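PDB 5U22: N2152 from Neocallimastix frontalis, which is a family 39 glycoside hydrolase of a rumen anaerobic fungus and probably cleaves rare arabinosyl linkages in several kinds of substrate. Local coordinates for residues A[213-218]-A[244-249]; A[253-258]-A[280-285]. All blocks are in the same frame, centred on the assembly; numbering follows the deposited sequence.

How the contacts relate
Both contacts lie at the C-terminal end of the parallel barrel sheet, joining consecutive segments that follow strands 209-212, 242-247 and 275-278. Along the chain contact 2 begins only after contact 1 has ended, and their centres are about 12 Å apart. They pack directly on each other: Cys-248 SG sits 3.6 Å from Glu-255 CA, and Leu-215 CD2 lies 4.2 Å from Trp-281 CZ2. A bound BTB molecule, probably from the crystallisation liquor, bridges them, taking hydrogen bonds with Glu-246 OE1 of contact 1 and the Trp-280 carbonyl O of contact 2. The two contacts therefore form adjoining parts of one pocket, consistent with the active-site mouth of a TIM-barrel glycosidase.

Contact 1: residues A[213-218]-A[244-249]; sequences HELSGI and INEYCD
His-213 lays one face of its imidazole over the side chain of Glu-246, whose CG stands 3.7 Å from the ring centroid and almost on the ring normal. The carboxylate continues the stack, its plane 28° from that of the ring, with OE2 3.1 Å from His-213 CE1. Another neighbour meets the ring at its edge, in plane: Asn-245 OD1 accepts from His-213 NE2 at 2.8 Å, a weak bond because the angle at the hydrogen is only 117°. His-213 ND1 bonds Glu-147, while Asn-245 ND2 turns to Glu-143, and the buried ring is held by the stack and the ND1 bond, with the weak NE2 bond as a lesser tie. Beneath the side chains the backbones form a single parallel bridge, Glu-214 with Tyr-247: Glu-214 N donates to Glu-246 O at 2.9 Å, and Cys-248 N returns to Glu-214 O at 3.0 Å. This carries the pairing past the end of strand 209-212, beside the last residues of strand 242-247. With chi1 at -67°, Glu-214 sets its CG 3.6 Å from Ile-244 CG2; the bend at chi2 then turns the carboxylate, whose OE2 bonds both His-224 and Trp-212. Farther along, water takes over from direct pairing: one molecule donates to Leu-215 O and Asp-249 O, both at 2.7 Å, and a second links Gly-217 N to Cys-248 O. Glu-246 reaches forward to Arg-68 through a salt bridge from OE2. A glutamate at the end of this strand, together with Glu-147 in an Asn-Glu-Pro sequence, is consistent with the nucleophile and acid/base pair of clan GH-A glycosidases. By stacking on Glu-246 and bonding Glu-147, His-213 probably restrains the rotation of both carboxylates.

Contact 2: residues A[253-258]-A[280-285]; sequences DLEGQP and WWFVPH
The backbones of the two loops stay well apart, CA of Glu-255 being 7.8 Å from CA of Trp-281, the first loop turning in a type II turn from Leu-254 to Gln-257 and the second in a type I turn from Phe-282 to His-285. Glu-255 spans the gap. Its chain runs straight beyond CG (chi2 -177°), which brings the carboxylate to the backbone of Trp-281 and, through a water, to that of Phe-282. OE2 receives Trp-281 N on its syn lone pair at 2.9 Å, a nearly straight bond with 160° at the hydrogen. OE1 serves the next residue through the water, which donates to it at 2.6 Å and accepts from Phe-282 N at 2.9 Å. Each oxygen has a further partner, OE1 in Ser-291 OG and OE2 in Thr-279 OG1, so this buried carboxylate is gripped on both arms. These are the loops after barrel strands 242-247 and 275-278 of the TIM barrel, and the first leads into helix 258-270, whose N-cap is Gln-257, its OE1 accepting from Ser-260 N. Phe-282 meets acidic groups only around its rim: Glu-255 OE1 lies 3.9 Å from CD2, and Asp-253 OD1 comes up to 3.6 Å from CZ, its carboxylate tilted just 14° from the ring plane. Both oxygens thus face ring hydrogens, the electropositive border of the ring, while Lys-381 makes a cation-pi contact with it. Trp-281 CB rests 3.5 Å from Glu-255 OE2, and its indole stacks on His-252. Trp-280 points the other way, stacking on Tyr-45, and the bound BTB lies close to the side chain of Trp-281.

Contact 1: residues A[213-218]-A[244-249]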
ATOM      1  N   HIS A 213       5.409   8.586  -3.406  1.00 15.87           N
ATOM      2  CA  HIS A 213       6.071   7.465  -2.758  1.00 14.59           C
ATOM      3  C   HIS A 213       6.460   7.833  -1.336  1.00 14.63           C
ATOM      4  O   HIS A 213       6.738   8.995  -1.031  1.00 16.32           O
ATOM      5  CB  HIS A 213       7.298   7.051  -3.555  1.00 13.91           C
ATOM      6  CG  HIS A 213       6.969   6.600  -4.940  1.00 16.52           C
ATOM      7  ND1 HIS A 213       7.922   6.443  -5.925  1.00 17.11           N
ATOM      8  CD2 HIS A 213       5.781   6.276  -5.507  1.00 18.23           C
ATOM      9  CE1 HIS A 213       7.331   6.040  -7.036  1.00 15.89           C
ATOM     10  NE2 HIS A 213       6.032   5.939  -6.813  1.00 13.79           N
ATOM     11  N   GLU A 214       6.469   6.827  -0.461  1.00 12.68           N
ATOM     12  CA  GLU A 214       6.888   6.998   0.936  1.00 14.46           C
ATOM     13  C   GLU A 214       7.963   5.950   1.214  1.00 16.06           C
ATOM     14  O   GLU A 214       7.712   4.894   1.805  1.00 15.06           O
ATOM     15  CB  GLU A 214       5.702   6.891   1.910  1.00 16.59           C
ATOM     16  CG  GLU A 214       4.671   8.032   1.787  1.00 13.93           C
ATOM     17  CD  GLU A 214       5.163   9.363   2.363  1.00 17.11           C
ATOM     18  OE1 GLU A 214       6.374   9.499   2.680  1.00 15.74           O
ATOM     19  OE2 GLU A 214       4.314  10.277   2.506  1.00 19.09           O
ATOM     20  N   LEU A 215       9.183   6.267   0.787  1.00 17.54           N
ATOM     21  CA  LEU A 215      10.305   5.349   0.888  1.00 13.74           C
ATOM     22  C   LEU A 215      11.536   6.037   1.473  1.00 18.42           C
ATOM     23  O   LEU A 215      12.629   5.472   1.422  1.00 16.63           O
ATOM     24  CB  LEU A 215      10.611   4.741  -0.493  1.00 16.13           C
ATOM     25  CG  LEU A 215      10.606   5.693  -1.698  1.00 18.45           C
ATOM     26  CD1 LEU A 215      11.820   6.649  -1.710  1.00 14.99           C
ATOM     27  CD2 LEU A 215      10.555   4.873  -2.983  1.00 13.84           C
ATOM     28  N   SER A 216      11.368   7.230   2.052  1.00 15.25           N
ATOM     29  CA  SER A 216      12.465   8.086   2.488  1.00 15.49           C
ATOM     30  C   SER A 216      12.557   8.224   3.997  1.00 20.41           C
ATOM     31  O   SER A 216      13.420   8.958   4.479  1.00 19.54           O
ATOM     32  CB  SER A 216      12.309   9.489   1.883  1.00 16.81           C
ATOM     33  OG  SER A 216      12.267   9.433   0.478  1.00 21.11           O
ATOM     34  N   GLY A 217      11.691   7.548   4.750  1.00 19.83           N
ATOM     35  CA  GLY A 217      11.609   7.731   6.190  1.00 19.77           C
ATOM     36  C   GLY A 217      10.162   7.855   6.608  1.00 17.30           C
ATOM     37  O   GLY A 217       9.423   8.685   6.070  1.00 19.14           O
ATOM     38  N   ILE A 218       9.734   7.037   7.567  1.00 14.55           N
ATOM     39  CA  ILE A 218       8.305   6.936   7.849  1.00 16.07           C
ATOM     40  C   ILE A 218       7.785   8.075   8.729  1.00 15.41           C
ATOM     41  O   ILE A 218       6.577   8.345   8.723  1.00 17.45           O
ATOM     42  CB  ILE A 218       8.017   5.566   8.486  1.00 15.61           C
ATOM     43  CG1 ILE A 218       6.523   5.232   8.361  1.00 17.60           C
ATOM     44  CG2 ILE A 218       8.490   5.549   9.943  1.00 16.34           C
ATOM     45  CD1 ILE A 218       6.138   3.866   8.885  1.00 16.64           C
ATOM     46  N   ILE A 244      -0.354   5.644  -2.571  1.00 15.88           N
ATOM     47  CA  ILE A 244       1.058   5.681  -2.209  1.00 15.84           C
ATOM     48  C   ILE A 244       1.675   4.439  -2.824  1.00 15.38           C
ATOM     49  O   ILE A 244       1.776   3.404  -2.163  1.00 15.99           O
ATOM     50  CB  ILE A 244       1.266   5.732  -0.682  1.00 17.18           C
ATOM     51  CG1 ILE A 244       0.505   6.920  -0.087  1.00 12.83           C
ATOM     52  CG2 ILE A 244       2.754   5.835  -0.327  1.00 14.51           C
ATOM     53  CD1 ILE A 244       0.856   8.265  -0.731  1.00 14.60           C
ATOM     54  N   ASN A 245       2.060   4.511  -4.101  1.00 13.71           N
ATOM     55  CA  ASN A 245       2.245   3.279  -4.849  1.00 17.17           C
ATOM     56  C   ASN A 245       3.674   2.767  -4.812  1.00 13.67           C
ATOM     57  O   ASN A 245       4.005   1.847  -5.564  1.00 14.62           O
ATOM     58  CB  ASN A 245       1.714   3.410  -6.293  1.00 21.02           C
ATOM     59  CG  ASN A 245       2.330   4.552  -7.078  1.00 19.05           C
ATOM     60  OD1 ASN A 245       3.407   5.051  -6.747  1.00 18.66           O
ATOM     61  ND2 ASN A 245       1.655   4.952  -8.154  1.00 16.80           N
ATOM     62  N   GLU A 246       4.504   3.314  -3.920  1.00 16.60           N
ATOM     63  CA  GLU A 246       5.701   2.644  -3.406  1.00 12.76           C
ATOM     64  C   GLU A 246       5.866   3.057  -1.954  1.00 17.07           C
ATOM     65  O   GLU A 246       5.886   4.255  -1.666  1.00 14.40           O
ATOM     66  CB  GLU A 246       6.966   3.018  -4.191  1.00 11.85           C
ATOM     67  CG  GLU A 246       6.943   2.571  -5.673  1.00 14.35           C
ATOM     68  CD  GLU A 246       8.260   2.833  -6.365  1.00 16.67           C
ATOM     69  OE1 GLU A 246       9.288   2.780  -5.667  1.00 15.81           O
ATOM     70  OE2 GLU A 246       8.264   3.098  -7.591  1.00 16.20           O
ATOM     71  N   TYR A 247       5.989   2.089  -1.041  1.00 13.15           N
ATOM     72  CA  TYR A 247       6.257   2.443   0.351  1.00 13.30           C
ATOM     73  C   TYR A 247       7.180   1.432   1.014  1.00 16.43           C
ATOM     74  O   TYR A 247       7.077   0.228   0.770  1.00 15.88           O
ATOM     75  CB  TYR A 247       4.966   2.577   1.186  1.00 13.20           C
ATOM     76  CG  TYR A 247       4.151   1.318   1.462  1.00 13.41           C
ATOM     77  CD1 TYR A 247       3.036   1.003   0.687  1.00 12.65           C
ATOM     78  CD2 TYR A 247       4.438   0.499   2.550  1.00 12.87           C
ATOM     79  CE1 TYR A 247       2.267  -0.121   0.955  1.00 15.89           C
ATOM     80  CE2 TYR A 247       3.685  -0.627   2.820  1.00 15.47           C
ATOM     81  CZ  TYR A 247       2.599  -0.930   2.031  1.00 16.77           C
ATOM     82  OH  TYR A 247       1.844  -2.042   2.309  1.00 15.96           O
ATOM     83  N   CYS A 248       8.057   1.935   1.882  1.00 13.74           N
ATOM     84  CA  CYS A 248       9.035   1.105   2.582  1.00 14.00           C
ATOM     85  C   CYS A 248       9.683   1.944   3.664  1.00 16.80           C
ATOM     86  O   CYS A 248       9.787   3.164   3.530  1.00 14.88           O
ATOM     87  CB  CYS A 248      10.107   0.587   1.615  1.00 15.77           C
ATOM     88  SG  CYS A 248      11.239  -0.666   2.275  1.00 16.80           S
ATOM     89  N   ASP A 249      10.105   1.281   4.740  1.00 15.21           N
ATOM     90  CA  ASP A 249      10.991   1.917   5.703  1.00 14.87           C
ATOM     91  C   ASP A 249      12.224   2.467   4.993  1.00 15.00           C
ATOM     92  O   ASP A 249      12.621   1.973   3.934  1.00 13.66           O
ATOM     93  CB  ASP A 249      11.421   0.903   6.770  1.00 15.83           C
ATOM     94  CG  ASP A 249      12.203   1.548   7.887  1.00 19.43           C
ATOM     95  OD1 ASP A 249      11.562   2.145   8.772  1.00 16.00           O
ATOM     96  OD2 ASP A 249      13.451   1.495   7.869  1.00 17.68           O
TER
HETATM   97  O   HOH W   1      12.910   2.809   1.398  1.00 14.86           O
HETATM   98  O   HOH W   2       9.513   5.753   4.471  1.00 16.09           O
HETATM   99  O   HOH W   3      11.698   4.864   8.016  1.00 17.62           O

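Contact 2: residues A[253-258]-A[280-285]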
ATOM      1  N   ASP A 253      16.080  -3.011   3.621  1.00 16.63           N
ATOM      2  CA  ASP A 253      16.020  -4.396   4.068  1.00 16.56           C
ATOM      3  C   ASP A 253      14.763  -4.704   4.875  1.00 17.14           C
ATOM      4  O   ASP A 253      14.482  -5.879   5.130  1.00 18.51           O
ATOM      5  CB  ASP A 253      17.267  -4.731   4.888  1.00 17.94           C
ATOM      6  CG  ASP A 253      18.528  -4.719   4.055  1.00 25.39           C
ATOM      7  OD1 ASP A 253      18.440  -4.972   2.828  1.00 21.03           O
ATOM      8  OD2 ASP A 253      19.612  -4.469   4.631  1.00 20.74           O
ATOM      9  N   LEU A 254      14.008  -3.690   5.274  1.00 14.64           N
ATOM     10  CA  LEU A 254      12.761  -3.880   6.005  1.00 15.19           C
ATOM     11  C   LEU A 254      11.547  -3.957   5.084  1.00 18.04           C
ATOM     12  O   LEU A 254      10.411  -4.013   5.578  1.00 16.46           O
ATOM     13  CB  LEU A 254      12.569  -2.752   7.025  1.00 16.96           C
ATOM     14  CG  LEU A 254      13.651  -2.551   8.098  1.00 23.43           C
ATOM     15  CD1 LEU A 254      13.069  -1.920   9.364  1.00 18.41           C
ATOM     16  CD2 LEU A 254      14.412  -3.832   8.429  1.00 18.56           C
ATOM     17  N   GLU A 255      11.758  -3.948   3.770  1.00 17.22           N
ATOM     18  CA  GLU A 255      10.668  -4.178   2.833  1.00 14.35           C
ATOM     19  C   GLU A 255       9.975  -5.488   3.180  1.00 15.98           C
ATOM     20  O   GLU A 255      10.628  -6.517   3.374  1.00 15.65           O
ATOM     21  CB  GLU A 255      11.215  -4.222   1.396  1.00 14.19           C
ATOM     22  CG  GLU A 255      10.161  -4.185   0.299  1.00 16.99           C
ATOM     23  CD  GLU A 255      10.772  -4.308  -1.082  1.00 17.72           C
ATOM     24  OE1 GLU A 255      10.860  -5.452  -1.598  1.00 19.22           O
ATOM     25  OE2 GLU A 255      11.203  -3.264  -1.628  1.00 14.99           O
ATOM     26  N   GLY A 256       8.652  -5.442   3.309  1.00 16.99           N
ATOM     27  CA  GLY A 256       7.946  -6.651   3.685  1.00 15.63           C
ATOM     28  C   GLY A 256       8.120  -7.119   5.118  1.00 17.21           C
ATOM     29  O   GLY A 256       7.648  -8.209   5.453  1.00 18.33           O
ATOM     30  N   GLN A 257       8.771  -6.349   5.981  1.00 15.00           N
ATOM     31  CA  GLN A 257       8.903  -6.780   7.375  1.00 13.06           C
ATOM     32  C   GLN A 257       7.601  -6.530   8.126  1.00 12.70           C
ATOM     33  O   GLN A 257       7.036  -5.433   8.022  1.00 15.12           O
ATOM     34  CB  GLN A 257      10.047  -6.033   8.069  1.00 13.07           C
ATOM     35  CG  GLN A 257      10.264  -6.450   9.535  1.00 13.49           C
ATOM     36  CD  GLN A 257      10.980  -5.387  10.338  1.00 16.49           C
ATOM     37  OE1 GLN A 257      10.427  -4.316  10.587  1.00 17.25           O
ATOM     38  NE2 GLN A 257      12.223  -5.671  10.745  1.00 15.75           N
ATOM     39  N   PRO A 258       7.111  -7.497   8.912  1.00 15.05           N
ATOM     40  CA  PRO A 258       5.844  -7.274   9.641  1.00 13.09           C
ATOM     41  C   PRO A 258       5.830  -6.027  10.519  1.00 14.74           C
ATOM     42  O   PRO A 258       4.893  -5.228  10.431  1.00 15.78           O
ATOM     43  CB  PRO A 258       5.692  -8.558  10.470  1.00 18.85           C
ATOM     44  CG  PRO A 258       6.508  -9.602   9.717  1.00 19.49           C
ATOM     45  CD  PRO A 258       7.682  -8.830   9.168  1.00 17.65           C
ATOM     46  N   TRP A 280       9.725  -2.078  -4.680  1.00 13.71           N
ATOM     47  CA  TRP A 280      10.491  -3.155  -5.320  1.00 11.45           C
ATOM     48  C   TRP A 280      11.950  -2.723  -5.273  1.00 17.65           C
ATOM     49  O   TRP A 280      12.508  -2.264  -6.276  1.00 19.08           O
ATOM     50  CB  TRP A 280      10.018  -3.397  -6.740  1.00 14.36           C
ATOM     51  CG  TRP A 280      10.772  -4.487  -7.461  1.00 14.91           C
ATOM     52  CD1 TRP A 280      11.157  -5.701  -6.960  1.00 15.85           C
ATOM     53  CD2 TRP A 280      11.229  -4.445  -8.814  1.00 19.63           C
ATOM     54  NE1 TRP A 280      11.805  -6.426  -7.929  1.00 16.07           N
ATOM     55  CE2 TRP A 280      11.876  -5.670  -9.073  1.00 13.59           C
ATOM     56  CE3 TRP A 280      11.151  -3.488  -9.835  1.00 16.21           C
ATOM     57  CZ2 TRP A 280      12.441  -5.964 -10.313  1.00 15.76           C
ATOM     58  CZ3 TRP A 280      11.703  -3.782 -11.064  1.00 16.45           C
ATOM     59  CH2 TRP A 280      12.340  -5.010 -11.295  1.00 18.78           C
ATOM     60  N   TRP A 281      12.569  -2.845  -4.099  1.00 13.24           N
ATOM     61  CA  TRP A 281      13.967  -2.445  -3.986  1.00 13.15           C
ATOM     62  C   TRP A 281      14.933  -3.492  -4.521  1.00 17.70           C
ATOM     63  O   TRP A 281      16.056  -3.135  -4.891  1.00 19.61           O
ATOM     64  CB  TRP A 281      14.340  -2.141  -2.531  1.00 12.92           C
ATOM     65  CG  TRP A 281      13.977  -0.766  -2.086  1.00 15.19           C
ATOM     66  CD1 TRP A 281      13.124  -0.434  -1.076  1.00 17.12           C
ATOM     67  CD2 TRP A 281      14.452   0.465  -2.635  1.00 15.53           C
ATOM     68  NE1 TRP A 281      13.048   0.932  -0.952  1.00 15.61           N
ATOM     69  CE2 TRP A 281      13.856   1.506  -1.899  1.00 16.05           C
ATOM     70  CE3 TRP A 281      15.343   0.791  -3.664  1.00 15.99           C
ATOM     71  CZ2 TRP A 281      14.104   2.847  -2.168  1.00 18.14           C
ATOM     72  CZ3 TRP A 281      15.590   2.117  -3.927  1.00 18.11           C
ATOM     73  CH2 TRP A 281      14.973   3.133  -3.183  1.00 16.73           C
ATOM     74  N   PHE A 282      14.539  -4.761  -4.564  1.00 16.58           N
ATOM     75  CA  PHE A 282      15.458  -5.849  -4.894  1.00 15.26           C
ATOM     76  C   PHE A 282      15.153  -6.326  -6.307  1.00 15.04           C
ATOM     77  O   PHE A 282      14.427  -7.296  -6.528  1.00 18.31           O
ATOM     78  CB  PHE A 282      15.363  -6.917  -3.838  1.00 17.31           C
ATOM     79  CG  PHE A 282      15.685  -6.373  -2.496  1.00 19.70           C
ATOM     80  CD1 PHE A 282      16.991  -6.056  -2.177  1.00 15.82           C
ATOM     81  CD2 PHE A 282      14.674  -6.034  -1.607  1.00 18.98           C
ATOM     82  CE1 PHE A 282      17.300  -5.478  -0.955  1.00 16.31           C
ATOM     83  CE2 PHE A 282      14.978  -5.462  -0.392  1.00 15.36           C
ATOM     84  CZ  PHE A 282      16.305  -5.186  -0.066  1.00 16.71           C
ATOM     85  N   VAL A 283      15.723  -5.604  -7.265  1.00 16.50           N
ATOM     86  CA  VAL A 283      15.474  -5.793  -8.688  1.00 16.70           C
ATOM     87  C   VAL A 283      15.801  -7.212  -9.150  1.00 19.30           C
ATOM     88  O   VAL A 283      15.085  -7.732 -10.017  1.00 19.31           O
ATOM     89  CB  VAL A 283      16.237  -4.724  -9.488  1.00 19.74           C
ATOM     90  CG1 VAL A 283      16.126  -4.973 -10.980  1.00 25.49           C
ATOM     91  CG2 VAL A 283      15.668  -3.352  -9.174  1.00 18.40           C
ATOM     92  N   PRO A 284      16.818  -7.903  -8.613  1.00 18.82           N
ATOM     93  CA  PRO A 284      17.012  -9.312  -9.006  1.00 17.95           C
ATOM     94  C   PRO A 284      15.851 -10.235  -8.676  1.00 19.35           C
ATOM     95  O   PRO A 284      15.808 -11.343  -9.222  1.00 19.22           O
ATOM     96  CB  PRO A 284      18.269  -9.729  -8.228  1.00 19.93           C
ATOM     97  CG  PRO A 284      19.034  -8.467  -8.081  1.00 16.60           C
ATOM     98  CD  PRO A 284      17.975  -7.419  -7.834  1.00 20.55           C
ATOM     99  N   HIS A 285      14.917  -9.842  -7.812  1.00 16.38           N
ATOM    100  CA  HIS A 285      13.893 -10.761  -7.304  1.00 14.74           C
ATOM    101  C   HIS A 285      12.484 -10.184  -7.435  1.00 15.74           C
ATOM    102  O   HIS A 285      11.766 -10.027  -6.443  1.00 16.65           O
ATOM    103  CB  HIS A 285      14.198 -11.135  -5.853  1.00 18.68           C
ATOM    104  CG  HIS A 285      15.591 -11.652  -5.644  1.00 19.52           C
ATOM    105  ND1 HIS A 285      16.095 -12.736  -6.331  1.00 24.40           N
ATOM    106  CD2 HIS A 285      16.583 -11.234  -4.823  1.00 25.74           C
ATOM    107  CE1 HIS A 285      17.339 -12.960  -5.946  1.00 27.58           C
ATOM    108  NE2 HIS A 285      17.659 -12.066  -5.027  1.00 27.23           N
TER
HETATM  109  O   HOH W   4      12.036  -6.021  -3.888  1.00 17.63           O